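Local atomic coordinates of membrane-anchored mycosin mycp1 (Mycobacterium thermoresistibile, PDB entry 4HVL), a protein that probably acts as a subtilisin-like serine endopeptidase and is an essential component of the mycobacterial type VII (ESX-1) secretion system. Residues Ala30-Tyr35 against Leu289-Glu294; Ser180-Tyr185 against Thr244-Ala249. One frame throughout, in Å; residues are numbered along the deposited sequence.

Contact 1: Ala30-Tyr35 against Leu289-Glu294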
loop_
_atom_site.group_PDB
_atom_site.type_symbol
_atom_site.label_atom_id
_atom_site.label_comp_id
_atom_site.label_asym_id
_atom_site.label_seq_id
_atom_site.Cartn_x
_atom_site.Cartn_y
_atom_site.Cartn_z
ATOM N N ALA A 30 -17.017 -0.288 10.915
ATOM C CA ALA A 30 -17.626 0.241 9.695
ATOM C C ALA A 30 -17.812 -0.868 8.676
ATOM O O ALA A 30 -17.222 -1.949 8.797
ATOM C CB ALA A 30 -16.747 1.336 9.111
ATOM N N ALA A 31 -18.657 -0.597 7.681
ATOM C CA ALA A 31 -18.807 -1.461 6.505
ATOM C C ALA A 31 -18.876 -0.563 5.274
ATOM O O ALA A 31 -19.356 0.561 5.360
ATOM C CB ALA A 31 -20.055 -2.288 6.615
ATOM N N PRO A 32 -18.354 -1.036 4.138
ATOM C CA PRO A 32 -18.438 -0.246 2.929
ATOM C C PRO A 32 -19.847 -0.274 2.378
ATOM O O PRO A 32 -20.663 -1.131 2.776
ATOM C CB PRO A 32 -17.499 -0.984 1.978
ATOM C CG PRO A 32 -17.635 -2.394 2.393
ATOM C CD PRO A 32 -17.714 -2.340 3.893
ATOM N N THR A 33 -20.104 0.607 1.418
ATOM C CA THR A 33 -21.426 0.731 0.845
ATOM C C THR A 33 -21.356 1.157 -0.642
ATOM O O THR A 33 -20.330 0.979 -1.301
ATOM C CB THR A 33 -22.340 1.613 1.761
ATOM O OG1 THR A 33 -23.670 1.610 1.260
ATOM C CG2 THR A 33 -21.843 3.077 1.916
ATOM N N VAL A 34 -22.448 1.704 -1.149
ATOM C CA VAL A 34 -22.576 2.050 -2.557
ATOM C C VAL A 34 -23.287 3.380 -2.696
ATOM O O VAL A 34 -24.062 3.775 -1.817
ATOM C CB VAL A 34 -23.374 0.965 -3.324
ATOM C CG1 VAL A 34 -22.663 -0.376 -3.233
ATOM C CG2 VAL A 34 -24.791 0.830 -2.771
ATOM N N TYR A 35 -22.993 4.092 -3.782
ATOM C CA TYR A 35 -23.771 5.266 -4.148
ATOM C C TYR A 35 -25.124 4.806 -4.678
ATOM O O TYR A 35 -25.208 3.803 -5.415
ATOM C CB TYR A 35 -23.045 6.117 -5.195
ATOM C CG TYR A 35 -21.992 7.017 -4.600
ATOM C CD1 TYR A 35 -22.347 8.195 -3.950
ATOM C CD2 TYR A 35 -20.640 6.681 -4.664
ATOM C CE1 TYR A 35 -21.388 9.029 -3.404
ATOM C CE2 TYR A 35 -19.671 7.511 -4.103
ATOM C CZ TYR A 35 -20.057 8.677 -3.474
ATOM O OH TYR A 35 -19.119 9.494 -2.899
ATOM N N LEU A 289 -14.587 -4.672 -3.669
ATOM C CA LEU A 289 -15.525 -5.592 -3.029
ATOM C C LEU A 289 -15.521 -5.454 -1.515
ATOM O O LEU A 289 -14.497 -5.139 -0.899
ATOM C CB LEU A 289 -15.195 -7.047 -3.386
ATOM C CG LEU A 289 -15.076 -7.408 -4.882
ATOM C CD1 LEU A 289 -14.756 -8.899 -5.029
ATOM C CD2 LEU A 289 -16.343 -7.030 -5.624
ATOM N N GLY A 290 -16.680 -5.705 -0.923
ATOM C CA GLY A 290 -16.862 -5.618 0.520
ATOM C C GLY A 290 -16.745 -6.961 1.221
ATOM O O GLY A 290 -16.181 -7.934 0.679
ATOM N N TYR A 291 -17.320 -7.010 2.422
ATOM C CA TYR A 291 -17.165 -8.131 3.330
ATOM C C TYR A 291 -17.852 -9.411 2.849
ATOM O O TYR A 291 -17.579 -10.481 3.376
ATOM C CB TYR A 291 -17.708 -7.780 4.726
ATOM C CG TYR A 291 -17.113 -6.539 5.389
ATOM C CD1 TYR A 291 -15.832 -6.070 5.054
ATOM C CD2 TYR A 291 -17.817 -5.855 6.385
ATOM C CE1 TYR A 291 -15.288 -4.937 5.660
ATOM C CE2 TYR A 291 -17.273 -4.734 6.997
ATOM C CZ TYR A 291 -16.012 -4.268 6.622
ATOM O OH TYR A 291 -15.460 -3.169 7.250
ATOM N N GLY A 292 -18.761 -9.295 1.887
ATOM C CA GLY A 292 -19.424 -10.472 1.323
ATOM C C GLY A 292 -18.954 -10.751 -0.101
ATOM O O GLY A 292 -19.466 -11.635 -0.747
ATOM N N GLY A 293 -17.973 -10.000 -0.585
ATOM C CA GLY A 293 -17.567 -10.095 -1.986
ATOM C C GLY A 293 -18.484 -9.346 -2.931
ATOM O O GLY A 293 -18.437 -9.568 -4.152
ATOM N N GLU A 294 -19.293 -8.440 -2.365
ATOM C CA GLU A 294 -20.248 -7.605 -3.109
ATOM C C GLU A 294 -19.573 -6.328 -3.604
ATOM O O GLU A 294 -18.775 -5.732 -2.887
ATOM C CB GLU A 294 -21.458 -7.251 -2.202
ATOM C CG GLU A 294 -21.298 -6.070 -1.230
ATOM C CD GLU A 294 -20.423 -6.301 0.012
ATOM O OE1 GLU A 294 -19.769 -7.350 0.136
ATOM O OE2 GLU A 294 -20.395 -5.413 0.911
#

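Contact 2: Ser180-Tyr185 against Thr244-Ala249. With ZN (zinc ion), chain B.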
loop_
_atom_site.group_PDB
_atom_site.type_symbol
_atom_site.label_atom_id
_atom_site.label_comp_id
_atom_site.label_asym_id
_atom_site.label_seq_id
_atom_site.Cartn_x
_atom_site.Cartn_y
_atom_site.Cartn_z
ATOM N N SER A 180 0.091 -0.783 2.875
ATOM C CA SER A 180 -0.803 0.343 2.780
ATOM C C SER A 180 -0.398 1.423 3.787
ATOM O O SER A 180 -0.780 2.567 3.633
ATOM C CB SER A 180 -2.266 -0.073 3.016
ATOM O OG SER A 180 -2.680 -1.111 2.137
ATOM N N GLU A 181 0.369 1.057 4.819
ATOM C CA GLU A 181 0.763 2.023 5.869
ATOM C C GLU A 181 1.646 3.101 5.254
ATOM O O GLU A 181 2.578 2.797 4.502
ATOM C CB GLU A 181 1.525 1.301 6.999
ATOM C CG GLU A 181 2.137 2.183 8.080
ATOM C CD GLU A 181 1.105 2.989 8.844
ATOM O OE1 GLU A 181 0.007 2.485 9.118
ATOM O OE2 GLU A 181 1.401 4.155 9.170
ATOM N N ALA A 182 1.346 4.358 5.558
ATOM C CA ALA A 182 2.221 5.452 5.167
ATOM C C ALA A 182 2.283 6.406 6.335
ATOM O O ALA A 182 1.455 7.304 6.454
ATOM C CB ALA A 182 1.710 6.141 3.913
ATOM N N ALA A 183 3.280 6.204 7.195
ATOM C CA ALA A 183 3.414 6.988 8.434
ATOM C C ALA A 183 4.222 8.239 8.178
ATOM O O ALA A 183 5.275 8.171 7.564
ATOM C CB ALA A 183 4.097 6.164 9.497
ATOM N N CYS A 184 3.751 9.365 8.701
ATOM C CA CYS A 184 4.351 10.676 8.438
ATOM C C CYS A 184 4.917 11.329 9.689
ATOM O O CYS A 184 4.312 11.279 10.763
ATOM C CB CYS A 184 3.306 11.632 7.850
ATOM S SG CYS A 184 2.620 11.082 6.269
ATOM N N TYR A 185 6.077 11.946 9.544
ATOM C CA TYR A 185 6.622 12.761 10.616
ATOM C C TYR A 185 7.536 13.847 10.047
ATOM O O TYR A 185 7.970 13.758 8.895
ATOM C CB TYR A 185 7.343 11.891 11.652
ATOM C CG TYR A 185 8.472 11.013 11.153
ATOM C CD1 TYR A 185 8.221 9.728 10.661
ATOM C CD2 TYR A 185 9.803 11.431 11.233
ATOM C CE1 TYR A 185 9.238 8.911 10.239
ATOM C CE2 TYR A 185 10.836 10.599 10.820
ATOM C CZ TYR A 185 10.547 9.335 10.325
ATOM O OH TYR A 185 11.567 8.496 9.878
ATOM N N THR A 244 8.375 16.482 5.196
ATOM C CA THR A 244 7.642 15.358 5.758
ATOM C C THR A 244 8.213 14.023 5.254
ATOM O O THR A 244 8.216 13.751 4.061
ATOM C CB THR A 244 6.146 15.466 5.412
ATOM O OG1 THR A 244 5.637 16.699 5.916
ATOM C CG2 THR A 244 5.335 14.327 6.023
ATOM N N ILE A 245 8.746 13.228 6.174
ATOM C CA ILE A 245 9.150 11.863 5.887
ATOM C C ILE A 245 7.882 11.002 5.868
ATOM O O ILE A 245 7.031 11.134 6.759
ATOM C CB ILE A 245 10.125 11.336 6.970
ATOM C CG1 ILE A 245 11.401 12.193 7.017
ATOM C CG2 ILE A 245 10.444 9.851 6.779
ATOM C CD1 ILE A 245 12.096 12.337 5.674
ATOM N N VAL A 246 7.738 10.177 4.836
ATOM C CA VAL A 246 6.713 9.126 4.777
ATOM C C VAL A 246 7.427 7.775 4.799
ATOM O O VAL A 246 8.317 7.511 3.961
ATOM C CB VAL A 246 5.849 9.240 3.497
ATOM C CG1 VAL A 246 4.719 8.218 3.522
ATOM C CG2 VAL A 246 5.274 10.653 3.360
ATOM N N SER A 247 7.063 6.927 5.754
ATOM C CA SER A 247 7.715 5.617 5.919
ATOM C C SER A 247 6.675 4.498 5.857
ATOM O O SER A 247 5.616 4.621 6.449
ATOM C CB SER A 247 8.446 5.526 7.263
ATOM O OG SER A 247 9.196 4.316 7.381
ATOM N N PRO A 248 7.008 3.377 5.199
ATOM C CA PRO A 248 8.312 2.992 4.641
ATOM C C PRO A 248 8.528 3.486 3.198
ATOM O O PRO A 248 9.484 3.075 2.535
ATOM C CB PRO A 248 8.247 1.473 4.680
ATOM C CG PRO A 248 6.812 1.201 4.375
ATOM C CD PRO A 248 6.041 2.271 5.101
ATOM N N ALA A 249 7.652 4.376 2.732
ATOM C CA ALA A 249 7.758 4.939 1.359
ATOM C C ALA A 249 9.175 5.382 0.988
ATOM O O ALA A 249 9.601 5.210 -0.170
ATOM C CB ALA A 249 6.798 6.118 1.200
HETATM ZN ZN ZN B . -0.764 0.642 9.378
HETATM O O HOH W 1 4.549 4.122 2.826
#

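Contact 1: Ala30-Tyr35 against Leu289-Glu294
Tyr291 reaches from a tight turn to Ala30, Ala31 and Pro32 on an extended N-terminal loop, and its side chain takes part in most of the residue pairs of this surface contact. CB leaves the backbone toward the loop. CG stands anti to the carbonyl carbon (chi1 -56°), beside the backbone N, and the ring extends from there toward Ala30-Pro32. Farther out, Tyr291 CE1 runs beneath Pro32 CD at 4.0 Å, while Tyr291 CE2 on the other rim comes within 3.6 Å of Ala31 CA and also touches Ala31 CB. Tyr291 CZ is 3.7 Å from Pro32 CD. Pro32 CD thus sits over one face of the ring, offset toward the rim, in a CH-pi contact 16° off the ring normal. At the tip, Tyr291 OH donates a hydrogen bond of 2.6 Å to Ala30 O. That oxygen lies at the ring edge, close to the ring plane, whereas the hydroxyl stands above the carbonyl plane, 41° out of it.

Pro32 also reaches the turn itself, where Pro32 CG rests 3.8 Å from Gly290 CA. The turn, type I from Gly290 to Gly293, joins strands 288-289 and 295-300. Glu294, just after the turn, braces it: Glu294 OE1 accepts a hydrogen bond from Gly292 N at 2.8 Å on the syn side of the carboxylate.

Around the pair, Pro32 leans on Val296 and on Leu104 of helix 102-110, and Tyr291 touches Thr103 of the same helix. The N-terminal loop is thereby joined to the body of the subtilisin fold, close to where the Cys29-Cys98 disulfide ties it down. Because the phenol proton goes to Ala30 O, the hydroxyl oxygen can still act as acceptor, and Ala100 N makes a weak hydrogen bond to it; one tyrosine tip therefore bridges two backbone segments.

Contact 2: Ser180-Tyr185 against Thr244-Ala249
Ala183 O accepts a hydrogen bond from Ser247 N at 2.8 Å. Val246 CA also meets Ala183 O, in a CA-H...O contact of 3.3 Å. Ala183 N returns a bond to Ser247 O at 2.9 Å, closing a hydrogen-bonded pair of a two-stranded antiparallel ribbon. Tyr185 and Ile245 form the next such pair, with Cys184 and Val246 the non-hydrogen-bonded pair in between.

On the face carrying Ala183, Tyr185, Ile245 and Ser247, Ile245 CB lies over the Tyr185 ring, 4.0 Å from its centroid, and CG2 presses on CZ. With CG between the backbone N and the carbonyl carbon (chi1 57°), the Tyr185 ring begins on the side of Ile245. The tyrosine hydroxyl and Ser247 OG both bond the carboxylate of Glu193. On the other face, Cys184 SG, in a disulfide with Cys222, packs 4.0 Å from Val246 CG2.

Beyond the ribbon, Pro248, preceded by a cis peptide, brings CD to 3.6 Å from Glu181 O. A water donates to Glu181 O at 2.9 Å and weakly accepts from Ala249 N. The Glu181 side chain turns to a zinc ion, bound by OE1 at 2.0 Å together with His133 and Thr134. The residue thus joins two networks: its carboxylate belongs to the metal site, while its backbone carbonyl is linked, weakly on the far side, through water to Ala249.

In the fold
The two contacts lie on opposite sides of the chain's centre, their centres 27 Å apart and their nearest atoms about 13 Å apart, and contact 2 is nested within the loop that contact 1 closes. What relates them is the predicted charge relay of Asp70, His101 and Ser312. From contact 1, the Tyr291 side chain comes about 7 Å from that of His101, which shares a zinc ion with Ser312 in this crystal. Ser180, which follows the central strand 176-179 and opens the segment 180-185 without touching 244-249, hydrogen-bonds Asp70 OD2 through OG. Each contact thus has a segment with a residue near the predicted charge relay, Tyr291 in one and Ser180 in the other.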